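Local structure of nucleotidyltransferase-like protein (Exiguobacterium sibiricum, 3C18) at residues N139-R143 against G144-D148. The protein is of unproven function but probably transfers a nucleotidyl group to a substrate not yet identified. Numbering follows the deposited sequence.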
ATOM      1  N   ASN A 139     -11.614  16.238   7.258  1.00 27.48           N
ATOM      2  CA  ASN A 139     -12.432  15.682   8.313  1.00 30.46           C
ATOM      3  C   ASN A 139     -11.726  15.813   9.663  1.00 30.66           C
ATOM      4  O   ASN A 139     -12.296  16.283  10.634  1.00 28.09           O
ATOM      5  CB  ASN A 139     -12.804  14.228   7.995  1.00 32.85           C
ATOM      6  CG  ASN A 139     -13.620  13.564   9.123  1.00 45.13           C
ATOM      7  OD1 ASN A 139     -13.079  12.777   9.918  1.00 60.44           O
ATOM      8  ND2 ASN A 139     -14.911  13.902   9.212  1.00 47.90           N
ATOM      9  N   LEU A 140     -10.451  15.459   9.707  1.00 30.91           N
ATOM     10  CA  LEU A 140      -9.697  15.497  10.967  1.00 29.06           C
ATOM     11  C   LEU A 140      -9.538  16.914  11.457  1.00 28.52           C
ATOM     12  O   LEU A 140      -9.573  17.206  12.645  1.00 29.30           O
ATOM     13  CB  LEU A 140      -8.323  14.828  10.814  1.00 28.13           C
ATOM     14  CG  LEU A 140      -8.410  13.290  10.618  1.00 33.27           C
ATOM     15  CD1 LEU A 140      -7.187  12.750   9.873  1.00 28.91           C
ATOM     16  CD2 LEU A 140      -8.582  12.613  11.968  1.00 28.89           C
ATOM     17  N   PHE A 141      -9.339  17.811  10.516  1.00 30.42           N
ATOM     18  CA  PHE A 141      -9.308  19.235  10.888  1.00 28.70           C
ATOM     19  C   PHE A 141     -10.657  19.672  11.492  1.00 30.62           C
ATOM     20  O   PHE A 141     -10.710  20.401  12.453  1.00 25.68           O
ATOM     21  CB  PHE A 141      -9.032  20.096   9.682  1.00 29.86           C
ATOM     22  CG  PHE A 141      -8.934  21.543  10.010  1.00 22.83           C
ATOM     23  CD1 PHE A 141     -10.090  22.340  10.039  1.00 31.50           C
ATOM     24  CD2 PHE A 141      -7.712  22.117  10.291  1.00 30.93           C
ATOM     25  CE1 PHE A 141     -10.016  23.699  10.348  1.00 33.51           C
ATOM     26  CE2 PHE A 141      -7.625  23.457  10.588  1.00 23.56           C
ATOM     27  CZ  PHE A 141      -8.772  24.252  10.642  1.00 27.77           C
ATOM     28  N   SER A 142     -11.747  19.177  10.923  1.00 31.55           N
ATOM     29  CA  SER A 142     -13.087  19.596  11.383  1.00 34.13           C
ATOM     30  C   SER A 142     -13.330  19.157  12.820  1.00 33.90           C
ATOM     31  O   SER A 142     -14.064  19.774  13.577  1.00 33.52           O
ATOM     32  CB  SER A 142     -14.193  19.047  10.454  1.00 35.30           C
ATOM     33  OG  SER A 142     -14.543  17.696  10.742  1.00 34.07           O
ATOM     34  N   ARG A 143     -12.649  18.095  13.196  1.00 34.45           N
ATOM     35  CA  ARG A 143     -12.857  17.440  14.497  1.00 32.95           C
ATOM     36  C   ARG A 143     -11.837  17.907  15.511  1.00 32.64           C
ATOM     37  O   ARG A 143     -11.835  17.458  16.652  1.00 35.92           O
ATOM     38  CB  ARG A 143     -12.805  15.915  14.348  1.00 35.69           C
ATOM     39  CG  ARG A 143     -13.994  15.322  13.627  1.00 40.13           C
ATOM     40  CD  ARG A 143     -13.714  13.889  13.168  1.00 54.57           C
ATOM     41  NE  ARG A 143     -13.029  13.119  14.212  1.00 70.76           N
ATOM     42  CZ  ARG A 143     -12.553  11.879  14.060  1.00 76.64           C
ATOM     43  NH1 ARG A 143     -12.672  11.239  12.896  1.00 72.27           N
ATOM     44  NH2 ARG A 143     -11.951  11.278  15.080  1.00 78.91           N
ATOM     45  N   GLY A 144     -10.987  18.829  15.103  1.00 30.10           N
ATOM     46  CA  GLY A 144      -9.987  19.395  16.016  1.00 30.36           C
ATOM     47  C   GLY A 144      -8.763  18.525  16.234  1.00 31.40           C
ATOM     48  O   GLY A 144      -7.934  18.793  17.116  1.00 32.30           O
ATOM     49  N   ASN A 145      -8.629  17.496  15.409  1.00 32.19           N
ATOM     50  CA  ASN A 145      -7.440  16.592  15.471  1.00 30.38           C
ATOM     51  C   ASN A 145      -6.334  17.075  14.541  1.00 28.34           C
ATOM     52  O   ASN A 145      -6.128  16.533  13.506  1.00 28.60           O
ATOM     53  CB  ASN A 145      -7.822  15.165  15.077  1.00 28.52           C
ATOM     54  CG  ASN A 145      -8.924  14.582  15.933  1.00 32.25           C
ATOM     55  OD1 ASN A 145      -9.854  13.979  15.422  1.00 41.81           O
ATOM     56  ND2 ASN A 145      -8.820  14.760  17.237  1.00 36.76           N
ATOM     57  N   TYR A 146      -5.604  18.081  14.965  1.00 27.35           N
ATOM     58  CA  TYR A 146      -4.704  18.835  14.079  1.00 29.91           C
ATOM     59  C   TYR A 146      -3.429  18.079  13.714  1.00 33.23           C
ATOM     60  O   TYR A 146      -2.961  18.178  12.598  1.00 31.33           O
ATOM     61  CB  TYR A 146      -4.359  20.199  14.671  1.00 30.20           C
ATOM     62  CG  TYR A 146      -5.624  21.018  14.937  1.00 30.95           C
ATOM     63  CD1 TYR A 146      -6.472  21.342  13.893  1.00 28.35           C
ATOM     64  CD2 TYR A 146      -5.972  21.424  16.220  1.00 36.85           C
ATOM     65  CE1 TYR A 146      -7.619  22.053  14.100  1.00 30.53           C
ATOM     66  CE2 TYR A 146      -7.129  22.137  16.445  1.00 35.25           C
ATOM     67  CZ  TYR A 146      -7.955  22.437  15.369  1.00 34.72           C
ATOM     68  OH  TYR A 146      -9.117  23.129  15.545  1.00 38.74           O
ATOM     69  N   TYR A 147      -2.861  17.342  14.660  1.00 31.50           N
ATOM     70  CA  TYR A 147      -1.595  16.620  14.379  1.00 32.08           C
ATOM     71  C   TYR A 147      -1.830  15.528  13.366  1.00 29.29           C
ATOM     72  O   TYR A 147      -1.024  15.268  12.487  1.00 33.11           O
ATOM     73  CB  TYR A 147      -0.990  16.048  15.640  1.00 32.09           C
ATOM     74  CG  TYR A 147      -0.314  17.108  16.453  1.00 37.32           C
ATOM     75  CD1 TYR A 147       0.873  17.664  16.033  1.00 53.67           C
ATOM     76  CD2 TYR A 147      -0.864  17.566  17.621  1.00 52.80           C
ATOM     77  CE1 TYR A 147       1.508  18.656  16.770  1.00 56.65           C
ATOM     78  CE2 TYR A 147      -0.236  18.550  18.370  1.00 58.85           C
ATOM     79  CZ  TYR A 147       0.949  19.087  17.943  1.00 53.36           C
ATOM     80  OH  TYR A 147       1.571  20.068  18.691  1.00 63.17           O
ATOM     81  N   ASP A 148      -2.996  14.940  13.479  1.00 25.60           N
ATOM     82  CA  ASP A 148      -3.428  13.863  12.570  1.00 28.01           C
ATOM     83  C   ASP A 148      -3.843  14.403  11.194  1.00 26.53           C
ATOM     84  O   ASP A 148      -3.610  13.795  10.152  1.00 28.58           O
ATOM     85  CB  ASP A 148      -4.558  13.092  13.221  1.00 29.27           C
ATOM     86  CG  ASP A 148      -4.075  12.207  14.362  1.00 35.95           C
ATOM     87  OD1 ASP A 148      -3.440  11.183  14.064  1.00 30.81           O
ATOM     88  OD2 ASP A 148      -4.343  12.517  15.525  1.00 32.57           O
TER
HETATM   89  O   HOH W   1     -10.961  22.775  13.915  1.00 29.31           O
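Tyr146 turns the edge of its ring, with Phe141 CD2 in its plane, toward one face of Phe141 in an offset edge-to-face pair, centroids 5.4 Å apart and planes at 68°. With CG anti to the backbone N (chi1 -178°), Phe141 offers Tyr146 CE1 an apolar face; a water over the rim of that face bonds Phe141 O and Tyr146 OH, a hydroxyl phenylalanine would lack. Gly144 O lies over the rim of one face of Tyr146. Arg143 and Asn145 set guanidinium and amide nearly perpendicular, NH2 3.4 Å from OD1 but too poorly angled for a hydrogen bond; Asn145 ND2 bonds weakly to Glu178 of the second subunit. Gly144, at positive phi, ends the helix in a Schellman motif, where a CB would clash with Arg143 O. Its N-H binds Phe141 O at 3.1 Å, from above the carbonyl plane, and Asn145 N binds Leu140 O at 2.9 Å. Branched Leu140 sets CD1 against Asp148 O and CD2 against Asn145; an alanine here would probably leave both without this apolar neighbour and a gap where the helices meet. The turn joins helices 116-142 and 146-167, with Phe141 and Tyr146 against helix 201-218 and Asp148 OD1 accepting from Val176 and Trp177 N of the second subunit.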